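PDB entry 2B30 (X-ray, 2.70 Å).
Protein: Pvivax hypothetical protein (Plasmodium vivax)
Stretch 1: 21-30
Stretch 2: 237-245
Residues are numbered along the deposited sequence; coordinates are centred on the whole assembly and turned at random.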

# COMPACT_ATOMS: atom_id res chain seq x y z
N ALA A 21 6.78 -2.03 -23.56
CA ALA A 21 6.50 -2.15 -22.12
C ALA A 21 6.12 -3.57 -21.63
O ALA A 21 6.17 -3.84 -20.43
CB ALA A 21 5.40 -1.16 -21.72
N LEU A 22 5.75 -4.45 -22.57
CA LEU A 22 5.34 -5.83 -22.26
C LEU A 22 6.40 -6.88 -22.61
O LEU A 22 6.15 -8.08 -22.45
CB LEU A 22 4.06 -6.16 -23.05
CG LEU A 22 2.78 -5.40 -22.71
CD1 LEU A 22 1.73 -5.58 -23.79
CD2 LEU A 22 2.22 -5.85 -21.37
N LYS A 23 7.57 -6.43 -23.09
CA LYS A 23 8.58 -7.35 -23.62
C LYS A 23 8.82 -8.55 -22.69
O LYS A 23 9.31 -8.36 -21.57
N GLY A 24 8.44 -9.75 -23.12
CA GLY A 24 8.70 -10.99 -22.36
C GLY A 24 7.88 -11.21 -21.08
O GLY A 24 8.33 -11.91 -20.17
N ALA A 25 6.69 -10.62 -21.03
CA ALA A 25 5.81 -10.73 -19.88
C ALA A 25 5.11 -12.08 -19.88
O ALA A 25 4.50 -12.45 -20.88
CB ALA A 25 4.78 -9.62 -19.90
N ASP A 26 5.17 -12.78 -18.75
CA ASP A 26 4.47 -14.05 -18.56
C ASP A 26 3.17 -13.83 -17.78
O ASP A 26 3.00 -14.35 -16.68
CB ASP A 26 5.37 -15.04 -17.82
CG ASP A 26 4.75 -16.41 -17.66
OD1 ASP A 26 4.19 -16.93 -18.64
OD2 ASP A 26 4.83 -16.98 -16.55
N ILE A 27 2.26 -13.06 -18.35
CA ILE A 27 1.04 -12.65 -17.67
C ILE A 27 0.05 -13.79 -17.48
O ILE A 27 -0.27 -14.51 -18.43
CB ILE A 27 0.34 -11.49 -18.43
CG1 ILE A 27 1.18 -10.22 -18.35
CG2 ILE A 27 -1.07 -11.22 -17.87
CD1 ILE A 27 0.88 -9.22 -19.45
N LYS A 28 -0.43 -13.93 -16.24
CA LYS A 28 -1.45 -14.91 -15.88
C LYS A 28 -2.72 -14.31 -15.24
O LYS A 28 -3.71 -15.02 -15.07
CB LYS A 28 -0.82 -15.97 -14.96
CG LYS A 28 0.13 -16.87 -15.71
CD LYS A 28 0.91 -17.81 -14.82
CE LYS A 28 1.91 -18.66 -15.64
NZ LYS A 28 2.88 -19.44 -14.80
N LEU A 29 -2.69 -13.01 -14.91
CA LEU A 29 -3.80 -12.34 -14.23
C LEU A 29 -4.07 -10.99 -14.88
O LEU A 29 -3.16 -10.16 -14.96
CB LEU A 29 -3.47 -12.10 -12.75
CG LEU A 29 -4.58 -12.26 -11.71
CD1 LEU A 29 -4.22 -11.50 -10.43
CD2 LEU A 29 -5.95 -11.84 -12.19
N LEU A 30 -5.31 -10.77 -15.32
CA LEU A 30 -5.72 -9.47 -15.86
C LEU A 30 -6.55 -8.74 -14.82
O LEU A 30 -7.62 -9.20 -14.43
CB LEU A 30 -6.53 -9.63 -17.16
CG LEU A 30 -5.94 -10.49 -18.29
CD1 LEU A 30 -6.86 -10.50 -19.51
CD2 LEU A 30 -4.53 -10.05 -18.68
N ASN A 237 -1.30 -18.02 -5.54
CA ASN A 237 0.16 -17.97 -5.71
C ASN A 237 0.66 -17.33 -7.03
O ASN A 237 1.59 -17.81 -7.67
CB ASN A 237 0.71 -19.39 -5.55
CG ASN A 237 2.21 -19.42 -5.42
OD1 ASN A 237 2.81 -18.59 -4.71
ND2 ASN A 237 2.85 -20.37 -6.11
N ILE A 238 0.02 -16.24 -7.43
CA ILE A 238 0.40 -15.50 -8.63
C ILE A 238 1.37 -14.41 -8.23
O ILE A 238 1.09 -13.64 -7.32
CB ILE A 238 -0.85 -14.87 -9.26
CG1 ILE A 238 -1.76 -15.99 -9.77
CG2 ILE A 238 -0.48 -13.91 -10.37
CD1 ILE A 238 -3.04 -15.49 -10.43
N SER A 239 2.51 -14.34 -8.90
CA SER A 239 3.54 -13.35 -8.56
C SER A 239 3.25 -12.00 -9.24
O SER A 239 2.51 -11.94 -10.20
CB SER A 239 4.91 -13.88 -8.95
OG SER A 239 5.05 -13.89 -10.36
N ASN A 240 3.83 -10.93 -8.71
CA ASN A 240 3.69 -9.59 -9.27
C ASN A 240 4.10 -9.54 -10.76
O ASN A 240 3.38 -9.01 -11.58
CB ASN A 240 4.52 -8.60 -8.43
CG ASN A 240 4.51 -7.19 -8.99
OD1 ASN A 240 4.85 -6.95 -10.16
ND2 ASN A 240 4.16 -6.23 -8.13
N ASP A 241 5.27 -10.10 -11.08
CA ASP A 241 5.70 -10.38 -12.46
C ASP A 241 4.55 -10.74 -13.40
O ASP A 241 4.56 -10.37 -14.56
CB ASP A 241 6.65 -11.61 -12.48
CG ASP A 241 8.12 -11.24 -12.55
OD1 ASP A 241 8.48 -10.13 -12.99
OD2 ASP A 241 8.93 -12.11 -12.18
N GLN A 242 3.59 -11.53 -12.90
CA GLN A 242 2.55 -12.13 -13.74
C GLN A 242 1.25 -11.34 -13.80
O GLN A 242 0.29 -11.79 -14.40
CB GLN A 242 2.25 -13.54 -13.23
CG GLN A 242 3.45 -14.44 -13.28
CD GLN A 242 3.24 -15.72 -12.53
OE1 GLN A 242 2.65 -15.72 -11.45
NE2 GLN A 242 3.73 -16.82 -13.08
N VAL A 243 1.24 -10.15 -13.21
CA VAL A 243 0.02 -9.39 -13.07
C VAL A 243 0.03 -8.21 -14.03
O VAL A 243 0.94 -7.39 -13.98
CB VAL A 243 -0.12 -8.86 -11.63
CG1 VAL A 243 -1.33 -7.97 -11.50
CG2 VAL A 243 -0.20 -10.02 -10.65
N LEU A 244 -0.98 -8.14 -14.91
CA LEU A 244 -1.18 -6.96 -15.75
C LEU A 244 -2.41 -6.19 -15.30
O LEU A 244 -3.50 -6.76 -15.16
CB LEU A 244 -1.33 -7.31 -17.23
CG LEU A 244 -1.74 -6.12 -18.13
CD1 LEU A 244 -0.83 -6.00 -19.31
CD2 LEU A 244 -3.19 -6.20 -18.57
N VAL A 245 -2.24 -4.88 -15.13
CA VAL A 245 -3.26 -4.03 -14.54
C VAL A 245 -3.46 -2.75 -15.37
O VAL A 245 -2.52 -2.25 -15.99
CB VAL A 245 -2.89 -3.68 -13.07
CG1 VAL A 245 -1.64 -2.86 -12.99
CG2 VAL A 245 -4.03 -2.96 -12.37
O HOH W 1 6.29 -11.73 -16.20

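The contact is the start of a parallel strand pairing, and one carbonyl does much of the work. Gln-242 O accepts from two successive amides, Lys-28 N at 2.9 Å and Leu-29 N at 3.3 Å, and Ile-27 CA adds a CA-H...O approach to the same oxygen at 3.5 Å. The next rung runs the other way: Leu-244 N donates to Leu-29 O at 3.0 Å. Val-243 N is not left free, since it closes the 3-10 segment on Asn-240 O at 2.9 Å.

Gln-242 also satisfies its own loop. Its OE1 accepts from Ser-239 N at 2.9 Å and, weakly, from Ser-239 OG at 3.2 Å. NE2 finds no acceptor across the contact; it lies 3.2 Å from Lys-28 NZ, donor against donor, while that ammonium forms a salt bridge with Asp-26 OD2 at 3.6 Å. A water bridges the exposed margin, accepting from Asp-26 N at 3.0 Å and donating to Asp-241 O at 2.7 Å.

Apolar side chains fill both sheet faces. On one, Leu-29 CG packs on Ile-238 CD1 at 3.8 Å; on the other, buried Leu-244 uses CD1 to meet Ile-27 CD1 at 3.6 Å and Leu-22 CD2 at 3.7 Å. Branched aliphatics suit these places, having no polar group to satisfy.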